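Local atomic coordinates of metallocarboxypeptidase (Trypanosoma cruzi, PDB entry 3DWC), a protein that probably removes single amino acids from the C-terminal end of peptides, with broad specificity except for proline, as a metal-dependent carboxypeptidase of family M32. Residues Q212-K224 with F314-F326. Numbering follows the deposited sequence.
Sequences QEALCRFFMDVWK and FMEFLAPRLVEYF. With GLY (glycine), chain O.
Phe219 is a knob in a hole formed by Phe314, Phe317, Leu318 and Arg321, and no hydrogen bond crosses between 212-224 and 314-326. Phe219 CE1 lies 3.5 Å from Phe314 CZ and also meets the edge of the Phe317 ring near its plane. The planes of the Phe219 and Phe317 rings are 83° apart. Trp223 extends the cluster through CH2, 3.9 Å from Phe314 CE1. Next to Phe219, Phe218 CE2 lies 3.6 Å from Arg321 CD, and the ring and guanidinium planes stand 81° apart. Arg321 bends at chi2 (-69°), which keeps its aliphatic part close to Phe218.

At the other end Leu215 divides its two methyls. With CG held anti to the backbone N, Leu215 sends one to Tyr325 and the other to Leu322. Leu215 CD1 sits over one face of Tyr325, 3.9 Å from the ring centroid, in a CH-pi contact. Leu215 CD2 packs on Leu322 CD2 at 3.8 Å and also touches Phe326. Ala214 CB meets the edge of the Tyr325 ring, 3.7 Å from CE1. Tyr325 OH reaches Phe218 CB. Gln212 lays its CG against Phe326, while its NE2 is hydrogen-bonded to Phe207 O and Thr254 O.

Helix 259-276, which carries the cobalt ligands His267 and His271, receives Cys216, Met220 and Trp223. Lys224 belongs to the glycine pocket and is the C-prime residue of the Schellman motif ending helix 209-222. The contact joins two roughly antiparallel helices, the axes of 212-222 and 314-326 coming within 10.1 Å, by knob-into-hole packing and an aromatic cluster within the largely helical M32 carboxypeptidase fold.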
loop_
_atom_site.group_PDB
_atom_site.type_symbol
_atom_site.label_atom_id
_atom_site.label_comp_id
_atom_site.label_asym_id
_atom_site.label_seq_id
_atom_site.Cartn_x
_atom_site.Cartn_y
_atom_site.Cartn_z
ATOM N N GLN B 212 -18.760 15.050 7.630
ATOM C CA GLN B 212 -17.458 15.339 8.292
ATOM C C GLN B 212 -16.268 15.187 7.360
ATOM O O GLN B 212 -15.347 16.011 7.349
ATOM C CB GLN B 212 -17.271 14.416 9.491
ATOM C CG GLN B 212 -18.151 14.826 10.636
ATOM C CD GLN B 212 -17.741 14.175 11.927
ATOM O OE1 GLN B 212 -16.606 14.314 12.373
ATOM N NE2 GLN B 212 -18.675 13.478 12.552
ATOM N N GLU B 213 -16.283 14.118 6.582
ATOM C CA GLU B 213 -15.235 13.883 5.619
ATOM C C GLU B 213 -15.237 14.955 4.554
ATOM O O GLU B 213 -14.179 15.478 4.164
ATOM C CB GLU B 213 -15.419 12.526 4.974
ATOM C CG GLU B 213 -14.327 12.261 3.984
ATOM C CD GLU B 213 -14.399 10.876 3.382
ATOM O OE1 GLU B 213 -13.935 10.762 2.222
ATOM O OE2 GLU B 213 -14.896 9.920 4.079
ATOM N N ALA B 214 -16.421 15.297 4.052
ATOM C CA ALA B 214 -16.485 16.346 3.054
ATOM C C ALA B 214 -15.960 17.690 3.578
ATOM O O ALA B 214 -15.245 18.443 2.857
ATOM C CB ALA B 214 -17.923 16.477 2.517
ATOM N N LEU B 215 -16.313 18.017 4.806
ATOM C CA LEU B 215 -15.827 19.228 5.461
ATOM C C LEU B 215 -14.304 19.255 5.649
ATOM O O LEU B 215 -13.635 20.282 5.421
ATOM C CB LEU B 215 -16.523 19.420 6.804
ATOM C CG LEU B 215 -16.245 20.745 7.515
ATOM C CD1 LEU B 215 -16.641 22.000 6.669
ATOM C CD2 LEU B 215 -16.914 20.779 8.824
ATOM N N CYS B 216 -13.767 18.126 6.061
ATOM C CA CYS B 216 -12.337 17.963 6.205
ATOM C C CYS B 216 -11.602 18.176 4.876
ATOM O O CYS B 216 -10.603 18.891 4.841
ATOM C CB CYS B 216 -12.046 16.584 6.790
ATOM S SG CYS B 216 -12.389 16.435 8.601
ATOM N N ARG B 217 -12.068 17.544 3.802
ATOM C CA ARG B 217 -11.461 17.728 2.490
ATOM C C ARG B 217 -11.556 19.166 2.064
ATOM O O ARG B 217 -10.680 19.646 1.361
ATOM C CB ARG B 217 -12.132 16.876 1.400
ATOM C CG ARG B 217 -11.930 15.394 1.595
ATOM C CD ARG B 217 -12.557 14.532 0.481
ATOM N NE ARG B 217 -12.254 13.174 0.893
ATOM C CZ ARG B 217 -11.137 12.514 0.587
ATOM N NH1 ARG B 217 -10.229 13.038 -0.246
ATOM N NH2 ARG B 217 -10.968 11.292 1.096
ATOM N N PHE B 218 -12.670 19.822 2.406
ATOM C CA PHE B 218 -12.853 21.219 2.062
ATOM C C PHE B 218 -11.735 22.000 2.730
ATOM O O PHE B 218 -11.106 22.831 2.106
ATOM C CB PHE B 218 -14.215 21.759 2.496
ATOM C CG PHE B 218 -14.338 23.242 2.324
ATOM C CD1 PHE B 218 -14.525 23.789 1.077
ATOM C CD2 PHE B 218 -14.216 24.097 3.410
ATOM C CE1 PHE B 218 -14.595 25.159 0.910
ATOM C CE2 PHE B 218 -14.299 25.450 3.253
ATOM C CZ PHE B 218 -14.502 25.994 2.018
ATOM N N PHE B 219 -11.437 21.684 3.989
ATOM C CA PHE B 219 -10.371 22.381 4.658
ATOM C C PHE B 219 -8.992 22.034 4.170
ATOM O O PHE B 219 -8.144 22.934 4.067
ATOM C CB PHE B 219 -10.525 22.388 6.171
ATOM C CG PHE B 219 -11.573 23.360 6.640
ATOM C CD1 PHE B 219 -11.265 24.707 6.788
ATOM C CD2 PHE B 219 -12.871 22.940 6.926
ATOM C CE1 PHE B 219 -12.246 25.626 7.220
ATOM C CE2 PHE B 219 -13.817 23.822 7.366
ATOM C CZ PHE B 219 -13.516 25.176 7.508
ATOM N N MET B 220 -8.776 20.785 3.755
ATOM C CA MET B 220 -7.554 20.463 3.092
ATOM C C MET B 220 -7.403 21.313 1.796
ATOM O O MET B 220 -6.295 21.767 1.493
ATOM C CB MET B 220 -7.505 18.976 2.784
ATOM C CG MET B 220 -7.424 18.137 4.054
ATOM S SD MET B 220 -7.453 16.392 3.764
ATOM C CE MET B 220 -5.795 16.075 3.122
ATOM N N ASP B 221 -8.498 21.556 1.061
ATOM C CA ASP B 221 -8.471 22.506 -0.080
ATOM C C ASP B 221 -8.144 23.962 0.309
ATOM O O ASP B 221 -7.411 24.679 -0.400
ATOM C CB ASP B 221 -9.811 22.498 -0.833
ATOM C CG ASP B 221 -10.031 21.224 -1.648
ATOM O OD1 ASP B 221 -9.060 20.462 -1.919
ATOM O OD2 ASP B 221 -11.200 20.997 -2.047
ATOM N N VAL B 222 -8.684 24.408 1.445
ATOM C CA VAL B 222 -8.363 25.725 1.993
ATOM C C VAL B 222 -6.858 25.817 2.250
ATOM O O VAL B 222 -6.262 26.836 1.983
ATOM C CB VAL B 222 -9.191 26.033 3.283
ATOM C CG1 VAL B 222 -8.692 27.280 4.008
ATOM C CG2 VAL B 222 -10.708 26.111 2.946
ATOM N N TRP B 223 -6.234 24.734 2.740
ATOM C CA TRP B 223 -4.767 24.731 2.911
ATOM C C TRP B 223 -3.960 24.419 1.629
ATOM O O TRP B 223 -2.740 24.235 1.669
ATOM C CB TRP B 223 -4.356 23.782 4.051
ATOM C CG TRP B 223 -4.100 24.512 5.309
ATOM C CD1 TRP B 223 -2.896 24.878 5.803
ATOM C CD2 TRP B 223 -5.067 24.885 6.294
ATOM N NE1 TRP B 223 -3.045 25.496 7.020
ATOM C CE2 TRP B 223 -4.374 25.510 7.342
ATOM C CE3 TRP B 223 -6.451 24.743 6.394
ATOM C CZ2 TRP B 223 -5.006 26.027 8.425
ATOM C CZ3 TRP B 223 -7.073 25.273 7.481
ATOM C CH2 TRP B 223 -6.357 25.891 8.491
ATOM N N LYS B 224 -4.666 24.313 0.512
ATOM C CA LYS B 224 -4.099 24.016 -0.803
ATOM C C LYS B 224 -3.318 22.716 -0.810
ATOM O O LYS B 224 -2.345 22.565 -1.518
ATOM C CB LYS B 224 -3.327 25.226 -1.317
ATOM C CG LYS B 224 -4.144 26.486 -1.112
ATOM C CD LYS B 224 -3.602 27.651 -1.813
ATOM C CE LYS B 224 -4.325 28.941 -1.351
ATOM N NZ LYS B 224 -5.800 29.112 -1.814
ATOM N N PHE B 314 -10.535 32.581 12.365
ATOM C CA PHE B 314 -10.928 31.359 11.682
ATOM C C PHE B 314 -12.345 30.922 12.061
ATOM O O PHE B 314 -13.047 30.303 11.257
ATOM C CB PHE B 314 -9.919 30.309 12.007
ATOM C CG PHE B 314 -10.070 29.045 11.246
ATOM C CD1 PHE B 314 -9.638 28.950 9.968
ATOM C CD2 PHE B 314 -10.602 27.930 11.857
ATOM C CE1 PHE B 314 -9.701 27.760 9.282
ATOM C CE2 PHE B 314 -10.710 26.737 11.158
ATOM C CZ PHE B 314 -10.233 26.669 9.863
ATOM N N MET B 315 -12.784 31.237 13.279
ATOM C CA MET B 315 -14.161 30.918 13.664
ATOM C C MET B 315 -15.175 31.604 12.761
ATOM O O MET B 315 -16.281 31.102 12.542
ATOM C CB MET B 315 -14.407 31.278 15.145
ATOM C CG MET B 315 -13.564 30.457 16.141
ATOM S SD MET B 315 -13.621 28.651 15.916
ATOM C CE MET B 315 -12.129 28.332 15.010
ATOM N N GLU B 316 -14.808 32.796 12.291
ATOM C CA GLU B 316 -15.642 33.569 11.406
ATOM C C GLU B 316 -15.821 32.909 10.060
ATOM O O GLU B 316 -16.915 32.911 9.493
ATOM C CB GLU B 316 -15.046 34.944 11.202
ATOM C CG GLU B 316 -14.944 35.724 12.465
ATOM C CD GLU B 316 -14.546 37.180 12.214
ATOM O OE1 GLU B 316 -14.959 37.738 11.157
ATOM O OE2 GLU B 316 -13.793 37.716 13.062
ATOM N N PHE B 317 -14.720 32.355 9.543
ATOM C CA PHE B 317 -14.789 31.473 8.406
ATOM C C PHE B 317 -15.481 30.099 8.675
ATOM O O PHE B 317 -16.262 29.603 7.862
ATOM C CB PHE B 317 -13.387 31.234 7.872
ATOM C CG PHE B 317 -13.381 30.546 6.538
ATOM C CD1 PHE B 317 -13.653 31.253 5.368
ATOM C CD2 PHE B 317 -13.076 29.194 6.447
ATOM C CE1 PHE B 317 -13.648 30.611 4.118
ATOM C CE2 PHE B 317 -13.055 28.550 5.202
ATOM C CZ PHE B 317 -13.346 29.272 4.040
ATOM N N LEU B 318 -15.162 29.473 9.800
ATOM C CA LEU B 318 -15.659 28.136 10.098
ATOM C C LEU B 318 -17.168 28.035 10.314
ATOM O O LEU B 318 -17.841 27.126 9.772
ATOM C CB LEU B 318 -14.948 27.585 11.343
ATOM C CG LEU B 318 -15.406 26.201 11.835
ATOM C CD1 LEU B 318 -15.216 25.147 10.744
ATOM C CD2 LEU B 318 -14.701 25.834 13.138
ATOM N N ALA B 319 -17.701 28.931 11.132
ATOM C CA ALA B 319 -19.105 28.841 11.552
ATOM C C ALA B 319 -20.115 28.623 10.425
ATOM O O ALA B 319 -20.953 27.675 10.503
ATOM C CB ALA B 319 -19.478 30.035 12.419
ATOM N N PRO B 320 -20.087 29.473 9.391
ATOM C CA PRO B 320 -20.992 29.241 8.258
ATOM C C PRO B 320 -20.743 27.982 7.423
ATOM O O PRO B 320 -21.664 27.512 6.746
ATOM C CB PRO B 320 -20.768 30.481 7.355
ATOM C CG PRO B 320 -19.958 31.429 8.139
ATOM C CD PRO B 320 -19.237 30.663 9.177
ATOM N N ARG B 321 -19.515 27.470 7.398
ATOM C CA ARG B 321 -19.294 26.143 6.836
ATOM C C ARG B 321 -19.933 25.070 7.677
ATOM O O ARG B 321 -20.384 24.044 7.144
ATOM C CB ARG B 321 -17.826 25.807 6.706
ATOM C CG ARG B 321 -17.024 26.853 5.962
ATOM C CD ARG B 321 -17.354 26.933 4.508
ATOM N NE ARG B 321 -16.963 28.253 4.058
ATOM C CZ ARG B 321 -17.732 29.334 4.102
ATOM N NH1 ARG B 321 -19.024 29.263 4.466
ATOM N NH2 ARG B 321 -17.222 30.496 3.702
ATOM N N LEU B 322 -20.007 25.272 8.985
ATOM C CA LEU B 322 -20.663 24.266 9.821
ATOM C C LEU B 322 -22.151 24.295 9.530
ATOM O O LEU B 322 -22.786 23.255 9.523
ATOM C CB LEU B 322 -20.400 24.459 11.314
ATOM C CG LEU B 322 -18.946 24.344 11.788
ATOM C CD1 LEU B 322 -18.827 24.786 13.268
ATOM C CD2 LEU B 322 -18.406 22.965 11.571
ATOM N N VAL B 323 -22.716 25.466 9.280
ATOM C CA VAL B 323 -24.153 25.549 8.906
ATOM C C VAL B 323 -24.411 24.849 7.545
ATOM O O VAL B 323 -25.295 24.017 7.401
ATOM C CB VAL B 323 -24.638 27.014 8.887
ATOM C CG1 VAL B 323 -26.085 27.119 8.287
ATOM C CG2 VAL B 323 -24.563 27.579 10.278
ATOM N N GLU B 324 -23.548 25.139 6.584
ATOM C CA GLU B 324 -23.627 24.581 5.245
ATOM C C GLU B 324 -23.509 23.041 5.163
ATOM O O GLU B 324 -24.263 22.397 4.413
ATOM C CB GLU B 324 -22.521 25.225 4.433
ATOM C CG GLU B 324 -22.439 24.725 3.017
ATOM C CD GLU B 324 -21.215 25.268 2.293
ATOM O OE1 GLU B 324 -20.496 26.130 2.888
ATOM O OE2 GLU B 324 -20.987 24.808 1.132
ATOM N N TYR B 325 -22.566 22.472 5.923
ATOM C CA TYR B 325 -22.279 21.031 5.891
ATOM C C TYR B 325 -23.160 20.228 6.830
ATOM O O TYR B 325 -23.462 19.080 6.550
ATOM C CB TYR B 325 -20.795 20.759 6.199
ATOM C CG TYR B 325 -19.932 20.915 4.980
ATOM C CD1 TYR B 325 -19.559 19.824 4.189
ATOM C CD2 TYR B 325 -19.572 22.161 4.556
ATOM C CE1 TYR B 325 -18.764 20.016 3.047
ATOM C CE2 TYR B 325 -18.805 22.350 3.425
ATOM C CZ TYR B 325 -18.404 21.298 2.683
ATOM O OH TYR B 325 -17.682 21.611 1.554
ATOM N N PHE B 326 -23.570 20.807 7.965
ATOM C CA PHE B 326 -24.350 20.029 8.959
ATOM C C PHE B 326 -25.748 20.542 9.146
ATOM O O PHE B 326 -26.582 19.830 9.705
ATOM C CB PHE B 326 -23.656 20.017 10.339
ATOM C CG PHE B 326 -22.274 19.410 10.320
ATOM C CD1 PHE B 326 -22.048 18.135 9.818
ATOM C CD2 PHE B 326 -21.218 20.094 10.809
ATOM C CE1 PHE B 326 -20.761 17.615 9.794
ATOM C CE2 PHE B 326 -19.952 19.550 10.785
ATOM C CZ PHE B 326 -19.736 18.344 10.282
HETATM N N GLY O . -5.120 31.970 -0.944
HETATM C CA GLY O . -5.089 32.296 -2.397
HETATM C C GLY O . -3.725 32.617 -2.979
HETATM O O GLY O . -3.168 31.829 -3.767
#